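Local coordinates for protein hydrazine synthase subunit beta (Candidatus Kuenenia stuttgartiensis, PDB 5C2V) that forms part of the hydrazine synthase complex, which condenses nitric oxide with ammonium, and may modulate passage of the hydroxylamine intermediate between active sites, at residues Pro13-Ser25 against Val55-Ala67. Residues are numbered along the deposited sequence; the frame is centred on the assembly and turned at random.
Sequences PGPFHITMSPDGS and VQPEASAVTPDGA
Phe-16 lays its ring against the side chain of Glu-58 where two adjacent blades of the beta-propeller meet. Strands 15-20 and 57-62 are the first strands of these blades. They run side by side in the same direction, 4° apart, and side chains of one strand meet side chains and backbone of the other. Phe-16 CD2 lies 3.6 Å from Glu-58 CG. The carboxylate stacks over one ring face, offset toward the rim, its plane tilted 22° from that of the ring. Gln-56 NE2 donates to Glu-58 OE2 at 3.0 Å, from above the carboxylate plane. Trp-98 and Gln-32 also bond the carboxylate and help fix its rotation.

His-17 has CG anti to its backbone N (chi1 -170°), which carries the imidazole over the backbone of the facing strand. Ala-59 CA sits over one face of the His-17 ring, 4.1 Å from its centroid, in a CH-pi contact. His-17 CB lies near Glu-58 O. Thr-19 follows with its methyl. Thr-19 CG2 rests 3.5 Å from Ser-60 OG and also approaches Val-62 CG2.

Pro-22, in the type I turn from Ser-21 to Gly-24, ends the contact beyond the strands. Pro-22 CD packs on Val-62 CG1 at 3.9 Å. Pro-22 CG lies near Pro-64 O. On the facing turn, Asp-65 OD1 accepts from Ala-67 N two residues on, an Asx turn, and also from Thr-63 OG1.

The interface therefore relies on ring, methyl and aliphatic contacts with side chains and backbone. The carboxylate of Glu-58, which lies against the Phe-16 ring, is held by several donors, which would probably stabilise its anionic form.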
loop_
_atom_site.group_PDB
_atom_site.type_symbol
_atom_site.label_atom_id
_atom_site.label_comp_id
_atom_site.label_asym_id
_atom_site.label_seq_id
_atom_site.Cartn_x
_atom_site.Cartn_y
_atom_site.Cartn_z
ATOM N N PRO B 13 -38.879 -47.968 -9.604
ATOM C CA PRO B 13 -37.639 -48.629 -10.032
ATOM C C PRO B 13 -36.392 -48.163 -9.277
ATOM O O PRO B 13 -35.556 -49.001 -8.934
ATOM C CB PRO B 13 -37.541 -48.259 -11.516
ATOM C CG PRO B 13 -38.326 -47.005 -11.647
ATOM C CD PRO B 13 -39.459 -47.141 -10.676
ATOM N N GLY B 14 -36.266 -46.863 -9.023
ATOM C CA GLY B 14 -35.149 -46.363 -8.237
ATOM C C GLY B 14 -33.778 -46.527 -8.873
ATOM O O GLY B 14 -32.932 -47.218 -8.306
ATOM N N PRO B 15 -33.560 -45.942 -10.068
ATOM C CA PRO B 15 -32.317 -46.263 -10.784
ATOM C C PRO B 15 -31.052 -45.963 -9.977
ATOM O O PRO B 15 -30.849 -44.833 -9.534
ATOM C CB PRO B 15 -32.377 -45.343 -12.009
ATOM C CG PRO B 15 -33.806 -44.912 -12.125
ATOM C CD PRO B 15 -34.338 -44.885 -10.735
ATOM N N PHE B 16 -30.213 -46.982 -9.798
ATOM C CA PHE B 16 -28.934 -46.833 -9.111
ATOM C C PHE B 16 -27.691 -46.656 -9.991
ATOM O O PHE B 16 -26.632 -46.268 -9.496
ATOM C CB PHE B 16 -28.730 -48.050 -8.207
ATOM C CG PHE B 16 -27.866 -47.781 -7.016
ATOM C CD1 PHE B 16 -28.352 -47.048 -5.948
ATOM C CD2 PHE B 16 -26.574 -48.276 -6.954
ATOM C CE1 PHE B 16 -27.562 -46.800 -4.846
ATOM C CE2 PHE B 16 -25.780 -48.033 -5.852
ATOM C CZ PHE B 16 -26.274 -47.294 -4.796
ATOM N N HIS B 17 -27.819 -46.922 -11.288
ATOM C CA HIS B 17 -26.644 -46.970 -12.158
ATOM C C HIS B 17 -27.042 -46.801 -13.618
ATOM O O HIS B 17 -28.191 -47.047 -13.984
ATOM C CB HIS B 17 -25.889 -48.292 -11.952
ATOM C CG HIS B 17 -24.542 -48.344 -12.610
ATOM N ND1 HIS B 17 -24.367 -48.725 -13.923
ATOM C CD2 HIS B 17 -23.307 -48.068 -12.131
ATOM C CE1 HIS B 17 -23.082 -48.680 -14.226
ATOM N NE2 HIS B 17 -22.416 -48.284 -13.155
ATOM N N ILE B 18 -26.094 -46.400 -14.456
ATOM C CA ILE B 18 -26.363 -46.289 -15.882
ATOM C C ILE B 18 -25.091 -46.496 -16.705
ATOM O O ILE B 18 -23.989 -46.166 -16.265
ATOM C CB ILE B 18 -27.010 -44.919 -16.221
ATOM C CG1 ILE B 18 -27.618 -44.932 -17.626
ATOM C CG2 ILE B 18 -26.008 -43.781 -16.050
ATOM C CD1 ILE B 18 -28.391 -43.677 -17.968
ATOM N N THR B 19 -25.252 -47.067 -17.894
ATOM C CA THR B 19 -24.147 -47.241 -18.825
ATOM C C THR B 19 -24.680 -47.183 -20.249
ATOM O O THR B 19 -25.882 -47.029 -20.463
ATOM C CB THR B 19 -23.403 -48.573 -18.600
ATOM O OG1 THR B 19 -22.280 -48.652 -19.485
ATOM C CG2 THR B 19 -24.329 -49.754 -18.853
ATOM N N MET B 20 -23.787 -47.311 -21.224
ATOM C CA MET B 20 -24.184 -47.177 -22.618
ATOM C C MET B 20 -23.408 -48.139 -23.508
ATOM O O MET B 20 -22.242 -48.436 -23.248
ATOM C CB MET B 20 -23.979 -45.735 -23.086
ATOM C CG MET B 20 -24.807 -45.337 -24.293
ATOM S SD MET B 20 -24.542 -43.608 -24.729
ATOM C CE MET B 20 -26.057 -43.241 -25.605
ATOM N N SER B 21 -24.068 -48.628 -24.553
ATOM C CA SER B 21 -23.425 -49.510 -25.517
ATOM C C SER B 21 -22.293 -48.771 -26.222
ATOM O O SER B 21 -22.389 -47.566 -26.455
ATOM C CB SER B 21 -24.444 -50.032 -26.533
ATOM O OG SER B 21 -25.092 -48.965 -27.202
ATOM N N PRO B 22 -21.210 -49.490 -26.555
ATOM C CA PRO B 22 -20.046 -48.898 -27.228
ATOM C C PRO B 22 -20.390 -48.277 -28.580
ATOM O O PRO B 22 -19.623 -47.459 -29.089
ATOM C CB PRO B 22 -19.093 -50.088 -27.399
ATOM C CG PRO B 22 -19.950 -51.301 -27.250
ATOM C CD PRO B 22 -21.011 -50.922 -26.275
ATOM N N ASP B 23 -21.525 -48.665 -29.152
ATOM C CA ASP B 23 -22.004 -48.059 -30.388
ATOM C C ASP B 23 -22.929 -46.880 -30.085
ATOM O O ASP B 23 -23.370 -46.175 -30.993
ATOM C CB ASP B 23 -22.723 -49.099 -31.252
ATOM C CG ASP B 23 -23.774 -49.872 -30.481
ATOM O OD1 ASP B 23 -23.413 -50.868 -29.819
ATOM O OD2 ASP B 23 -24.959 -49.484 -30.537
ATOM N N GLY B 24 -23.213 -46.679 -28.802
ATOM C CA GLY B 24 -23.955 -45.517 -28.340
ATOM C C GLY B 24 -25.435 -45.475 -28.671
ATOM O O GLY B 24 -26.056 -44.415 -28.592
ATOM N N SER B 25 -26.004 -46.609 -29.066
ATOM C CA SER B 25 -27.423 -46.651 -29.409
ATOM C C SER B 25 -28.349 -47.035 -28.252
ATOM O O SER B 25 -29.568 -46.910 -28.370
ATOM C CB SER B 25 -27.647 -47.625 -30.568
ATOM O OG SER B 25 -27.275 -48.942 -30.202
ATOM N N VAL B 55 -32.142 -59.969 -7.302
ATOM C CA VAL B 55 -32.442 -58.933 -6.320
ATOM C C VAL B 55 -31.403 -57.807 -6.256
ATOM O O VAL B 55 -30.205 -58.058 -6.121
ATOM C CB VAL B 55 -32.585 -59.550 -4.911
ATOM C CG1 VAL B 55 -33.166 -58.538 -3.939
ATOM C CG2 VAL B 55 -33.459 -60.794 -4.968
ATOM N N GLN B 56 -31.891 -56.571 -6.353
ATOM C CA GLN B 56 -31.103 -55.359 -6.115
ATOM C C GLN B 56 -29.882 -55.183 -7.033
ATOM O O GLN B 56 -28.743 -55.183 -6.560
ATOM C CB GLN B 56 -30.644 -55.348 -4.650
ATOM C CG GLN B 56 -30.133 -54.019 -4.144
ATOM C CD GLN B 56 -29.880 -54.031 -2.658
ATOM O OE1 GLN B 56 -30.604 -54.662 -1.889
ATOM N NE2 GLN B 56 -28.841 -53.336 -2.246
ATOM N N PRO B 57 -30.103 -55.081 -8.358
ATOM C CA PRO B 57 -28.928 -54.765 -9.178
ATOM C C PRO B 57 -28.364 -53.368 -8.903
ATOM O O PRO B 57 -29.109 -52.393 -9.003
ATOM C CB PRO B 57 -29.477 -54.854 -10.603
ATOM C CG PRO B 57 -30.920 -54.483 -10.463
ATOM C CD PRO B 57 -31.357 -55.032 -9.130
ATOM N N GLU B 58 -27.083 -53.256 -8.559
ATOM C CA GLU B 58 -26.437 -51.943 -8.518
ATOM C C GLU B 58 -25.472 -51.555 -9.650
ATOM O O GLU B 58 -24.994 -50.421 -9.676
ATOM C CB GLU B 58 -25.756 -51.782 -7.164
ATOM C CG GLU B 58 -26.810 -51.729 -6.078
ATOM C CD GLU B 58 -26.259 -51.649 -4.683
ATOM O OE1 GLU B 58 -25.034 -51.805 -4.500
ATOM O OE2 GLU B 58 -27.071 -51.409 -3.768
ATOM N N ALA B 59 -25.191 -52.460 -10.582
ATOM C CA ALA B 59 -24.213 -52.151 -11.627
ATOM C C ALA B 59 -24.373 -53.009 -12.876
ATOM O O ALA B 59 -24.932 -54.103 -12.820
ATOM C CB ALA B 59 -22.798 -52.295 -11.076
ATOM N N SER B 60 -23.859 -52.512 -13.998
ATOM C CA SER B 60 -23.886 -53.259 -15.253
ATOM C C SER B 60 -22.744 -52.869 -16.194
ATOM O O SER B 60 -22.295 -51.723 -16.199
ATOM C CB SER B 60 -25.232 -53.065 -15.954
ATOM O OG SER B 60 -25.489 -51.694 -16.200
ATOM N N ALA B 61 -22.290 -53.829 -16.994
ATOM C CA ALA B 61 -21.255 -53.580 -17.995
ATOM C C ALA B 61 -21.606 -54.255 -19.320
ATOM O O ALA B 61 -22.123 -55.371 -19.341
ATOM C CB ALA B 61 -19.902 -54.060 -17.497
ATOM N N VAL B 62 -21.316 -53.571 -20.423
ATOM C CA VAL B 62 -21.643 -54.080 -21.751
ATOM C C VAL B 62 -20.412 -54.663 -22.443
ATOM O O VAL B 62 -19.312 -54.123 -22.329
ATOM C CB VAL B 62 -22.246 -52.971 -22.641
ATOM C CG1 VAL B 62 -22.772 -53.552 -23.946
ATOM C CG2 VAL B 62 -23.351 -52.241 -21.898
ATOM N N THR B 63 -20.604 -55.772 -23.152
ATOM C CA THR B 63 -19.540 -56.369 -23.950
ATOM C C THR B 63 -19.204 -55.461 -25.133
ATOM O O THR B 63 -20.076 -54.745 -25.625
ATOM C CB THR B 63 -19.938 -57.771 -24.462
ATOM O OG1 THR B 63 -21.122 -57.672 -25.264
ATOM C CG2 THR B 63 -20.198 -58.710 -23.294
ATOM N N PRO B 64 -17.935 -55.479 -25.580
ATOM C CA PRO B 64 -17.461 -54.638 -26.689
ATOM C C PRO B 64 -18.322 -54.725 -27.951
ATOM O O PRO B 64 -18.474 -53.725 -28.652
ATOM C CB PRO B 64 -16.059 -55.186 -26.958
ATOM C CG PRO B 64 -15.608 -55.684 -25.636
ATOM C CD PRO B 64 -16.834 -56.249 -24.973
ATOM N N ASP B 65 -18.863 -55.904 -28.241
ATOM C CA ASP B 65 -19.742 -56.071 -29.394
ATOM C C ASP B 65 -21.153 -55.568 -29.100
ATOM O O ASP B 65 -21.874 -55.147 -30.005
ATOM C CB ASP B 65 -19.780 -57.539 -29.827
ATOM C CG ASP B 65 -19.906 -58.492 -28.654
ATOM O OD1 ASP B 65 -20.654 -58.181 -27.703
ATOM O OD2 ASP B 65 -19.250 -59.555 -28.682
ATOM N N GLY B 66 -21.538 -55.613 -27.828
ATOM C CA GLY B 66 -22.840 -55.131 -27.401
ATOM C C GLY B 66 -23.950 -56.158 -27.521
ATOM O O GLY B 66 -25.119 -55.800 -27.655
ATOM N N ALA B 67 -23.586 -57.437 -27.498
ATOM C CA ALA B 67 -24.578 -58.508 -27.542
ATOM C C ALA B 67 -24.999 -58.988 -26.152
ATOM O O ALA B 67 -25.948 -59.762 -26.023
ATOM C CB ALA B 67 -24.046 -59.677 -28.357
#